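Local atomic coordinates of blood group a-and b-cleaving endo-beta-galactosidase (Streptococcus pneumoniae, PDB entry 2YGL), a protein that cleaves blood group A and B antigen glycans as a family 98 glycoside hydrolase, with tandem CBM51 modules that probably bind carbohydrate. Residues K82-I87 with K167-V172; L230-K235 with T312-V317; S267-D272 with L343-A348. All coordinates share one frame; numbering follows the deposited sequence.

Interaction 1 (K82-I87 with K167-V172)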
loop_
_atom_site.group_PDB
_atom_site.type_symbol
_atom_site.label_atom_id
_atom_site.label_comp_id
_atom_site.label_asym_id
_atom_site.label_seq_id
_atom_site.Cartn_x
_atom_site.Cartn_y
_atom_site.Cartn_z
ATOM N N LYS A 82 0.640 -11.253 -0.276
ATOM C CA LYS A 82 0.560 -12.675 -0.604
ATOM C C LYS A 82 1.925 -13.260 -0.944
ATOM O O LYS A 82 2.817 -12.555 -1.430
ATOM C CB LYS A 82 -0.396 -12.910 -1.784
ATOM C CG LYS A 82 -1.874 -12.679 -1.476
ATOM C CD LYS A 82 -2.702 -12.569 -2.754
ATOM C CE LYS A 82 -3.316 -13.901 -3.159
ATOM N NZ LYS A 82 -4.537 -14.218 -2.361
ATOM N N PHE A 83 2.074 -14.555 -0.679
ATOM C CA PHE A 83 3.209 -15.324 -1.169
ATOM C C PHE A 83 2.691 -16.468 -2.031
ATOM O O PHE A 83 1.786 -17.200 -1.624
ATOM C CB PHE A 83 4.057 -15.861 -0.010
ATOM C CG PHE A 83 5.097 -16.864 -0.433
ATOM C CD1 PHE A 83 6.243 -16.456 -1.114
ATOM C CD2 PHE A 83 4.931 -18.220 -0.153
ATOM C CE1 PHE A 83 7.204 -17.379 -1.512
ATOM C CE2 PHE A 83 5.889 -19.154 -0.544
ATOM C CZ PHE A 83 7.028 -18.732 -1.225
ATOM N N GLU A 84 3.261 -16.613 -3.224
ATOM C CA GLU A 84 2.847 -17.669 -4.144
ATOM C C GLU A 84 4.032 -18.397 -4.768
ATOM O O GLU A 84 5.017 -17.770 -5.164
ATOM C CB GLU A 84 1.904 -17.118 -5.220
ATOM C CG GLU A 84 0.541 -16.697 -4.663
ATOM C CD GLU A 84 -0.457 -16.288 -5.726
ATOM O OE1 GLU A 84 -0.052 -16.013 -6.874
ATOM O OE2 GLU A 84 -1.661 -16.242 -5.403
ATOM N N THR A 85 3.923 -19.724 -4.837
ATOM C CA THR A 85 4.965 -20.584 -5.411
ATOM C C THR A 85 4.438 -21.985 -5.721
ATOM O O THR A 85 3.433 -22.421 -5.151
ATOM C CB THR A 85 6.209 -20.696 -4.477
ATOM O OG1 THR A 85 7.309 -21.263 -5.199
ATOM C CG2 THR A 85 5.916 -21.551 -3.249
ATOM N N TYR A 86 5.119 -22.672 -6.635
ATOM C CA TYR A 86 4.898 -24.091 -6.877
ATOM C C TYR A 86 6.036 -24.866 -6.220
ATOM O O TYR A 86 7.202 -24.492 -6.352
ATOM C CB TYR A 86 4.878 -24.392 -8.379
ATOM C CG TYR A 86 3.724 -23.768 -9.132
ATOM C CD1 TYR A 86 3.813 -22.464 -9.626
ATOM C CD2 TYR A 86 2.548 -24.482 -9.362
ATOM C CE1 TYR A 86 2.761 -21.885 -10.321
ATOM C CE2 TYR A 86 1.484 -23.909 -10.061
ATOM C CZ TYR A 86 1.601 -22.610 -10.535
ATOM O OH TYR A 86 0.562 -22.030 -11.226
ATOM N N ILE A 87 5.699 -25.937 -5.510
ATOM C CA ILE A 87 6.712 -26.761 -4.851
ATOM C C ILE A 87 6.716 -28.200 -5.347
ATOM O O ILE A 87 5.682 -28.740 -5.736
ATOM C CB ILE A 87 6.589 -26.745 -3.295
ATOM C CG1 ILE A 87 5.169 -27.131 -2.847
ATOM C CG2 ILE A 87 7.018 -25.390 -2.740
ATOM C CD1 ILE A 87 5.060 -27.518 -1.376
ATOM N N LYS A 167 7.287 -15.928 -5.505
ATOM C CA LYS A 167 7.067 -14.482 -5.590
ATOM C C LYS A 167 6.291 -13.923 -4.400
ATOM O O LYS A 167 5.475 -14.620 -3.788
ATOM C CB LYS A 167 6.338 -14.128 -6.893
ATOM C CG LYS A 167 4.935 -14.735 -7.013
ATOM C CD LYS A 167 4.179 -14.250 -8.247
ATOM C CE LYS A 167 4.605 -15.002 -9.490
ATOM N NZ LYS A 167 3.576 -14.937 -10.564
ATOM N N LEU A 168 6.549 -12.657 -4.090
ATOM C CA LEU A 168 5.752 -11.913 -3.121
ATOM C C LEU A 168 4.920 -10.872 -3.867
ATOM O O LEU A 168 5.422 -10.208 -4.774
ATOM C CB LEU A 168 6.652 -11.254 -2.069
ATOM C CG LEU A 168 7.408 -12.199 -1.128
ATOM C CD1 LEU A 168 8.508 -11.467 -0.380
ATOM C CD2 LEU A 168 6.462 -12.875 -0.147
ATOM N N ILE A 169 3.647 -10.746 -3.491
ATOM C CA ILE A 169 2.692 -9.916 -4.235
ATOM C C ILE A 169 2.033 -8.863 -3.344
ATOM O O ILE A 169 1.692 -9.137 -2.191
ATOM C CB ILE A 169 1.578 -10.774 -4.904
ATOM C CG1 ILE A 169 2.171 -11.989 -5.630
ATOM C CG2 ILE A 169 0.730 -9.929 -5.873
ATOM C CD1 ILE A 169 1.131 -12.982 -6.123
ATOM N N LYS A 170 1.860 -7.662 -3.892
ATOM C CA LYS A 170 1.118 -6.591 -3.220
ATOM C C LYS A 170 0.333 -5.723 -4.207
ATOM O O LYS A 170 0.637 -5.690 -5.405
ATOM C CB LYS A 170 2.054 -5.723 -2.366
ATOM C CG LYS A 170 3.142 -4.983 -3.137
ATOM C CD LYS A 170 4.033 -4.195 -2.189
ATOM C CE LYS A 170 5.360 -3.826 -2.843
ATOM N NZ LYS A 170 6.312 -3.226 -1.857
ATOM N N THR A 171 -0.682 -5.033 -3.692
ATOM C CA THR A 171 -1.418 -4.034 -4.461
ATOM C C THR A 171 -0.563 -2.773 -4.594
ATOM O O THR A 171 -0.011 -2.283 -3.607
ATOM C CB THR A 171 -2.765 -3.675 -3.793
ATOM O OG1 THR A 171 -3.454 -4.874 -3.418
ATOM C CG2 THR A 171 -3.646 -2.861 -4.743
ATOM N N VAL A 172 -0.443 -2.270 -5.822
ATOM C CA VAL A 172 0.233 -1.002 -6.077
ATOM C C VAL A 172 -0.640 0.111 -5.502
ATOM O O VAL A 172 -1.766 0.333 -5.955
ATOM C CB VAL A 172 0.489 -0.774 -7.586
ATOM C CG1 VAL A 172 1.211 0.551 -7.821
ATOM C CG2 VAL A 172 1.297 -1.927 -8.169
#

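Interaction 2 (L230-K235 with T312-V317)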
loop_
_atom_site.group_PDB
_atom_site.type_symbol
_atom_site.label_atom_id
_atom_site.label_comp_id
_atom_site.label_asym_id
_atom_site.label_seq_id
_atom_site.Cartn_x
_atom_site.Cartn_y
_atom_site.Cartn_z
ATOM N N LEU A 230 -0.232 26.490 5.888
ATOM C CA LEU A 230 -0.823 25.856 7.061
ATOM C C LEU A 230 0.228 25.448 8.091
ATOM O O LEU A 230 1.417 25.374 7.778
ATOM C CB LEU A 230 -1.627 24.622 6.634
ATOM C CG LEU A 230 -2.995 24.870 5.994
ATOM C CD1 LEU A 230 -3.520 23.609 5.324
ATOM C CD2 LEU A 230 -3.968 25.366 7.048
ATOM N N LEU A 231 -0.217 25.203 9.322
ATOM C CA LEU A 231 0.621 24.572 10.336
ATOM C C LEU A 231 0.522 23.062 10.192
ATOM O O LEU A 231 -0.562 22.490 10.317
ATOM C CB LEU A 231 0.192 24.969 11.752
ATOM C CG LEU A 231 0.793 26.191 12.447
ATOM C CD1 LEU A 231 0.253 26.274 13.870
ATOM C CD2 LEU A 231 2.323 26.150 12.466
ATOM N N ILE A 232 1.655 22.431 9.902
ATOM C CA ILE A 232 1.752 20.977 9.885
ATOM C C ILE A 232 2.752 20.587 10.970
ATOM O O ILE A 232 3.932 20.943 10.891
ATOM C CB ILE A 232 2.211 20.422 8.506
ATOM C CG1 ILE A 232 1.392 21.019 7.344
ATOM C CG2 ILE A 232 2.183 18.885 8.500
ATOM C CD1 ILE A 232 -0.067 20.561 7.248
ATOM N N ASP A 233 2.260 19.877 11.986
ATOM C CA ASP A 233 3.060 19.480 13.155
ATOM C C ASP A 233 3.824 20.661 13.765
ATOM O O ASP A 233 5.025 20.566 14.037
ATOM C CB ASP A 233 4.013 18.323 12.806
ATOM C CG ASP A 233 3.276 17.036 12.462
ATOM O OD1 ASP A 233 2.430 16.588 13.268
ATOM O OD2 ASP A 233 3.555 16.462 11.388
ATOM N N GLY A 234 3.120 21.776 13.961
ATOM C CA GLY A 234 3.709 22.986 14.538
ATOM C C GLY A 234 4.682 23.730 13.633
ATOM O O GLY A 234 5.403 24.620 14.094
ATOM N N LYS A 235 4.698 23.381 12.349
ATOM C CA LYS A 235 5.598 24.010 11.381
ATOM C C LYS A 235 4.824 24.535 10.172
ATOM O O LYS A 235 3.987 23.826 9.612
ATOM C CB LYS A 235 6.665 23.009 10.926
ATOM C CG LYS A 235 8.014 23.627 10.573
ATOM C CD LYS A 235 8.837 23.939 11.831
ATOM C CE LYS A 235 10.336 23.912 11.548
ATOM N NZ LYS A 235 10.753 24.923 10.533
ATOM N N THR A 312 -4.280 25.582 15.797
ATOM C CA THR A 312 -4.481 24.145 15.604
ATOM C C THR A 312 -3.760 23.669 14.342
ATOM O O THR A 312 -3.937 24.245 13.262
ATOM C CB THR A 312 -5.986 23.777 15.524
ATOM O OG1 THR A 312 -6.673 24.299 16.666
ATOM C CG2 THR A 312 -6.181 22.262 15.473
ATOM N N SER A 313 -2.934 22.633 14.495
ATOM C CA SER A 313 -2.277 21.986 13.359
ATOM C C SER A 313 -3.319 21.475 12.373
ATOM O O SER A 313 -4.321 20.881 12.774
ATOM C CB SER A 313 -1.384 20.830 13.821
ATOM O OG SER A 313 -0.127 21.300 14.283
ATOM N N ALA A 314 -3.081 21.726 11.088
ATOM C CA ALA A 314 -3.981 21.280 10.029
ATOM C C ALA A 314 -4.088 19.758 10.036
ATOM O O ALA A 314 -3.081 19.066 10.201
ATOM C CB ALA A 314 -3.495 21.779 8.669
ATOM N N PHE A 315 -5.305 19.245 9.879
ATOM C CA PHE A 315 -5.538 17.797 9.912
ATOM C C PHE A 315 -5.681 17.194 8.516
ATOM O O PHE A 315 -6.152 17.859 7.589
ATOM C CB PHE A 315 -6.743 17.437 10.799
ATOM C CG PHE A 315 -8.003 18.194 10.469
ATOM C CD1 PHE A 315 -8.285 19.407 11.092
ATOM C CD2 PHE A 315 -8.921 17.683 9.558
ATOM C CE1 PHE A 315 -9.449 20.107 10.799
ATOM C CE2 PHE A 315 -10.091 18.377 9.256
ATOM C CZ PHE A 315 -10.355 19.594 9.878
ATOM N N LEU A 316 -5.264 15.935 8.379
ATOM C CA LEU A 316 -5.390 15.217 7.116
ATOM C C LEU A 316 -6.779 14.611 6.975
ATOM O O LEU A 316 -7.230 13.855 7.839
ATOM C CB LEU A 316 -4.316 14.127 6.984
ATOM C CG LEU A 316 -4.329 13.248 5.721
ATOM C CD1 LEU A 316 -4.181 14.065 4.434
ATOM C CD2 LEU A 316 -3.252 12.174 5.792
ATOM N N VAL A 317 -7.456 14.970 5.888
ATOM C CA VAL A 317 -8.718 14.342 5.517
ATOM C C VAL A 317 -8.435 13.379 4.371
ATOM O O VAL A 317 -7.984 13.786 3.297
ATOM C CB VAL A 317 -9.791 15.374 5.096
ATOM C CG1 VAL A 317 -11.050 14.668 4.601
ATOM C CG2 VAL A 317 -10.127 16.299 6.253
HETATM O O HOH W 1 -0.528 18.685 11.072
#

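Interaction 3 (S267-D272 with L343-A348)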
loop_
_atom_site.group_PDB
_atom_site.type_symbol
_atom_site.label_atom_id
_atom_site.label_comp_id
_atom_site.label_asym_id
_atom_site.label_seq_id
_atom_site.Cartn_x
_atom_site.Cartn_y
_atom_site.Cartn_z
ATOM N N SER A 267 -7.074 15.805 1.338
ATOM C CA SER A 267 -6.735 17.202 1.618
ATOM C C SER A 267 -6.317 17.429 3.064
ATOM O O SER A 267 -6.875 16.828 3.985
ATOM C CB SER A 267 -7.916 18.124 1.294
ATOM O OG SER A 267 -7.534 19.484 1.392
ATOM N N TYR A 268 -5.329 18.300 3.250
ATOM C CA TYR A 268 -5.072 18.894 4.558
ATOM C C TYR A 268 -6.046 20.048 4.765
ATOM O O TYR A 268 -6.374 20.761 3.817
ATOM C CB TYR A 268 -3.618 19.361 4.679
ATOM C CG TYR A 268 -2.658 18.208 4.839
ATOM C CD1 TYR A 268 -2.416 17.644 6.097
ATOM C CD2 TYR A 268 -2.016 17.657 3.735
ATOM C CE1 TYR A 268 -1.543 16.568 6.245
ATOM C CE2 TYR A 268 -1.144 16.584 3.872
ATOM C CZ TYR A 268 -0.914 16.045 5.128
ATOM O OH TYR A 268 -0.051 14.984 5.256
ATOM N N VAL A 269 -6.522 20.211 5.999
ATOM C CA VAL A 269 -7.548 21.207 6.313
ATOM C C VAL A 269 -7.171 21.996 7.564
ATOM O O VAL A 269 -6.851 21.411 8.601
ATOM C CB VAL A 269 -8.956 20.558 6.517
ATOM C CG1 VAL A 269 -10.024 21.624 6.762
ATOM C CG2 VAL A 269 -9.347 19.704 5.323
ATOM N N GLY A 270 -7.220 23.322 7.454
ATOM C CA GLY A 270 -7.000 24.210 8.594
ATOM C C GLY A 270 -7.209 25.665 8.229
ATOM O O GLY A 270 -7.712 25.978 7.150
ATOM N N ILE A 271 -6.812 26.555 9.134
ATOM C CA ILE A 271 -6.945 27.992 8.924
ATOM C C ILE A 271 -5.645 28.555 8.350
ATOM O O ILE A 271 -4.564 28.321 8.897
ATOM C CB ILE A 271 -7.326 28.712 10.238
ATOM C CG1 ILE A 271 -8.689 28.214 10.728
ATOM C CG2 ILE A 271 -7.343 30.225 10.052
ATOM C CD1 ILE A 271 -8.851 28.226 12.228
ATOM N N ASP A 272 -5.756 29.288 7.244
ATOM C CA ASP A 272 -4.580 29.857 6.583
ATOM C C ASP A 272 -3.837 30.807 7.516
ATOM O O ASP A 272 -4.456 31.556 8.278
ATOM C CB ASP A 272 -4.956 30.567 5.280
ATOM C CG ASP A 272 -3.749 30.820 4.385
ATOM O OD1 ASP A 272 -3.074 31.858 4.558
ATOM O OD2 ASP A 272 -3.462 29.967 3.519
ATOM N N LEU A 343 -10.780 29.297 6.052
ATOM C CA LEU A 343 -10.481 27.875 5.927
ATOM C C LEU A 343 -9.871 27.582 4.560
ATOM O O LEU A 343 -10.381 28.026 3.532
ATOM C CB LEU A 343 -11.748 27.032 6.161
ATOM C CG LEU A 343 -11.620 25.510 6.325
ATOM C CD1 LEU A 343 -12.731 24.949 7.201
ATOM C CD2 LEU A 343 -11.602 24.793 4.977
ATOM N N VAL A 344 -8.770 26.838 4.564
ATOM C CA VAL A 344 -8.120 26.422 3.325
ATOM C C VAL A 344 -7.976 24.902 3.245
ATOM O O VAL A 344 -7.781 24.223 4.258
ATOM C CB VAL A 344 -6.737 27.111 3.109
ATOM C CG1 VAL A 344 -6.914 28.585 2.775
ATOM C CG2 VAL A 344 -5.835 26.938 4.321
ATOM N N LEU A 345 -8.087 24.381 2.029
ATOM C CA LEU A 345 -7.886 22.966 1.769
ATOM C C LEU A 345 -6.568 22.808 1.012
ATOM O O LEU A 345 -6.488 23.113 -0.176
ATOM C CB LEU A 345 -9.066 22.395 0.974
ATOM C CG LEU A 345 -10.485 22.669 1.503
ATOM C CD1 LEU A 345 -11.529 22.178 0.522
ATOM C CD2 LEU A 345 -10.708 22.031 2.863
ATOM N N GLY A 346 -5.536 22.355 1.718
ATOM C CA GLY A 346 -4.196 22.232 1.153
ATOM C C GLY A 346 -3.973 20.933 0.402
ATOM O O GLY A 346 -4.044 19.848 0.985
ATOM N N GLY A 347 -3.706 21.053 -0.897
ATOM C CA GLY A 347 -3.395 19.901 -1.745
ATOM C C GLY A 347 -4.604 19.087 -2.171
ATOM O O GLY A 347 -4.453 17.958 -2.642
ATOM N N ALA A 348 -5.797 19.668 -2.019
ATOM C CA ALA A 348 -7.068 18.971 -2.255
ATOM C C ALA A 348 -7.135 18.293 -3.620
ATOM O O ALA A 348 -7.010 18.952 -4.655
ATOM C CB ALA A 348 -8.242 19.923 -2.078
#

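Interaction 1 (K82-I87 with K167-V172)
In the beta-sandwich of the first CBM51 module, K82, F83 and E84 of strand 82-87 pair antiparallel with I169, L168 and K167 of strand 160-171. The N-to-C directions of the two segments make an angle of 143°, a marked twist, and the pairing covers three residues on each side. K82 and I169 form one hydrogen-bonded pair, with K82 N 3.0 Å from I169 O and I169 N 2.9 Å from K82 O. E84 and K167 form the next, and here the E84 N bond to K167 O is nearly straight, 172° at the hydrogen. Between them F83 faces L168 as a non-hydrogen-bonded pair. CG of F83 stands anti to its backbone N (chi1 170°); of the ring, CD1 meets L168 CD2 at 3.7 Å, near the ring plane. The same CD1 also comes within 3.3 Å of K167 O, so that this carbonyl oxygen touches the phenyl ring while it accepts the amide of E84. The other face of the sheet is more mixed. There the extended E84 side chain crosses I169, and OE1 stands 3.3 Å from I169 CD1, a carboxylate oxygen against a methyl group. OE2 is hydrogen-bonded to S136 OG, which ties the carboxylate to strand 133-138. K167 NZ stays 5.3 Å from E84 OE1, near enough for mutual electrostatic influence, perhaps, but not in contact; its ion pair, long and weak, is with D165 OD2. L9 covers F83, and M12 and I139 cover L168. Strand 133-138 bonds to the far edge of 82-87, strand 4-8 joins 160-171 through T7 and L168, and farther along, Y86 is backbone-bonded to A164 of the same strand 160-171.

Interaction 2 (L230-K235 with T312-V317)
L230 and A314 meet where a beta-hairpin of the second CBM51 module, strands 228-232 and 235-239, leans on the loop that leads into strand 315-320. The L230 side chain can be followed outward against a single methyl group. Its CB is 4.0 Å from A314 CB. CG, set beside the backbone N and anti to the carbonyl carbon (chi1 -76°), lies 4.1 Å from that methyl, and both branches end near it, CD1 at 3.8 Å and CD2 at 4.0 Å from A314 CB. Every side-chain carbon of the leucine therefore takes part, all at ordinary van der Waals distance. I232 adds its CD1 to the same methyl: its CB points away from the loop, but the chain returns toward it at the tip. A314 CB is thus met by two larger aliphatic side chains, with L231 O closer still, and I232 also rests on Y268 of strand 262-271. The backbone anchors the methyl in place through A314 N, which donates to L231 O across 2.7 Å, nearly in line with the carbonyl bond. The hairpin turns at D233 and G234 in a type I' turn, closed by reciprocal backbone bonds between I232 and K235. Both turn residues have positive phi, which glycine accepts readily. The turn leaves its outer amides pointing at the loop. One of them, G234 N, donates to S313 OG over 3.3 Å, a rather long bond, and S313 OG sits beside its own backbone N, anti to its carbonyl carbon (chi1 -81°). The other amide, of D233, is served by solvent. One water accepts from D233 N at 3.2 Å and donates to A314 O at 2.7 Å, so a single water bridges the turn and the loop.

Interaction 3 (S267-D272 with L343-A348)
Y268 and G346, with G270 and V344, supply the backbone hydrogen bonds of an antiparallel strand pair in the interior of the second CBM51 beta-sandwich. Y268 N lies 3.0 Å from G346 O, and G346 N returns to Y268 O at 2.8 Å. At the next such pair the two bonds differ: V344 N reaches G270 O at 2.9 Å in an almost straight bond (177° at the hydrogen), whereas G270 N to V344 O is weak at 3.4 Å. The CA-H groups of L345 and L343 add contacts to Y268 O and G270 O. Within segment 267-272, S267 OG, anti to its backbone N (chi1 -172°), donates to the carbonyl of the next residue, Y268 O, at 3.0 Å from well above its plane, and G346 N comes to that oxygen from the opposite face. S267 OG also abuts L345 CB at 3.3 Å. Apolar packing lines the sandwich interior. V269 and L345 lie side by side, pointing the same way, with V269 CG2 3.6 Å from L345 CD2, while V269 CG1 meets L343 CD2; F288 of strand 285-292 touches both V269 and L345. CB of S267 rests on CB of A348. On the other face, V344 turns both methyls to D272, CG1 standing 3.7 Å from D272 CB, and touches I228 and L230 of the hairpin strand 228-232. The carboxylate of D272 has its polar partners outside this strand pair, OD1 with S274 OG and OD2 with K229 N. All the residues that touch here are buried. The chemistry implies a core where the named backbone bonds, one of them weak, join the strands, a serine hydroxyl gives one carbonyl a second donor, and D272 has two hydrogen bonds that may offset the cost of burying a charged carboxylate, if it is ionised.

Interactions 2 and 3 belong to the same module and touch: V317 N and F315 O of interaction 2 probably bond to S267 O and V269 N of interaction 3, since strands 315-320 and 262-271 are sheet neighbours. Interaction 1 lies in the other module, its nearest atoms about 17 Å from those of interaction 2. Interactions 1 and 3 are both antiparallel strand pairs, but interaction 1 is partly buried, with charged side chains on its outer face, and interaction 3 is buried, mostly aliphatic residues and glycines, with a serine hydroxyl and an aspartate held by hydrogen bonds. Interaction 2 is a surface contact of turn and loop, combining aliphatic contact to A314 with a serine, a water and backbone bonding.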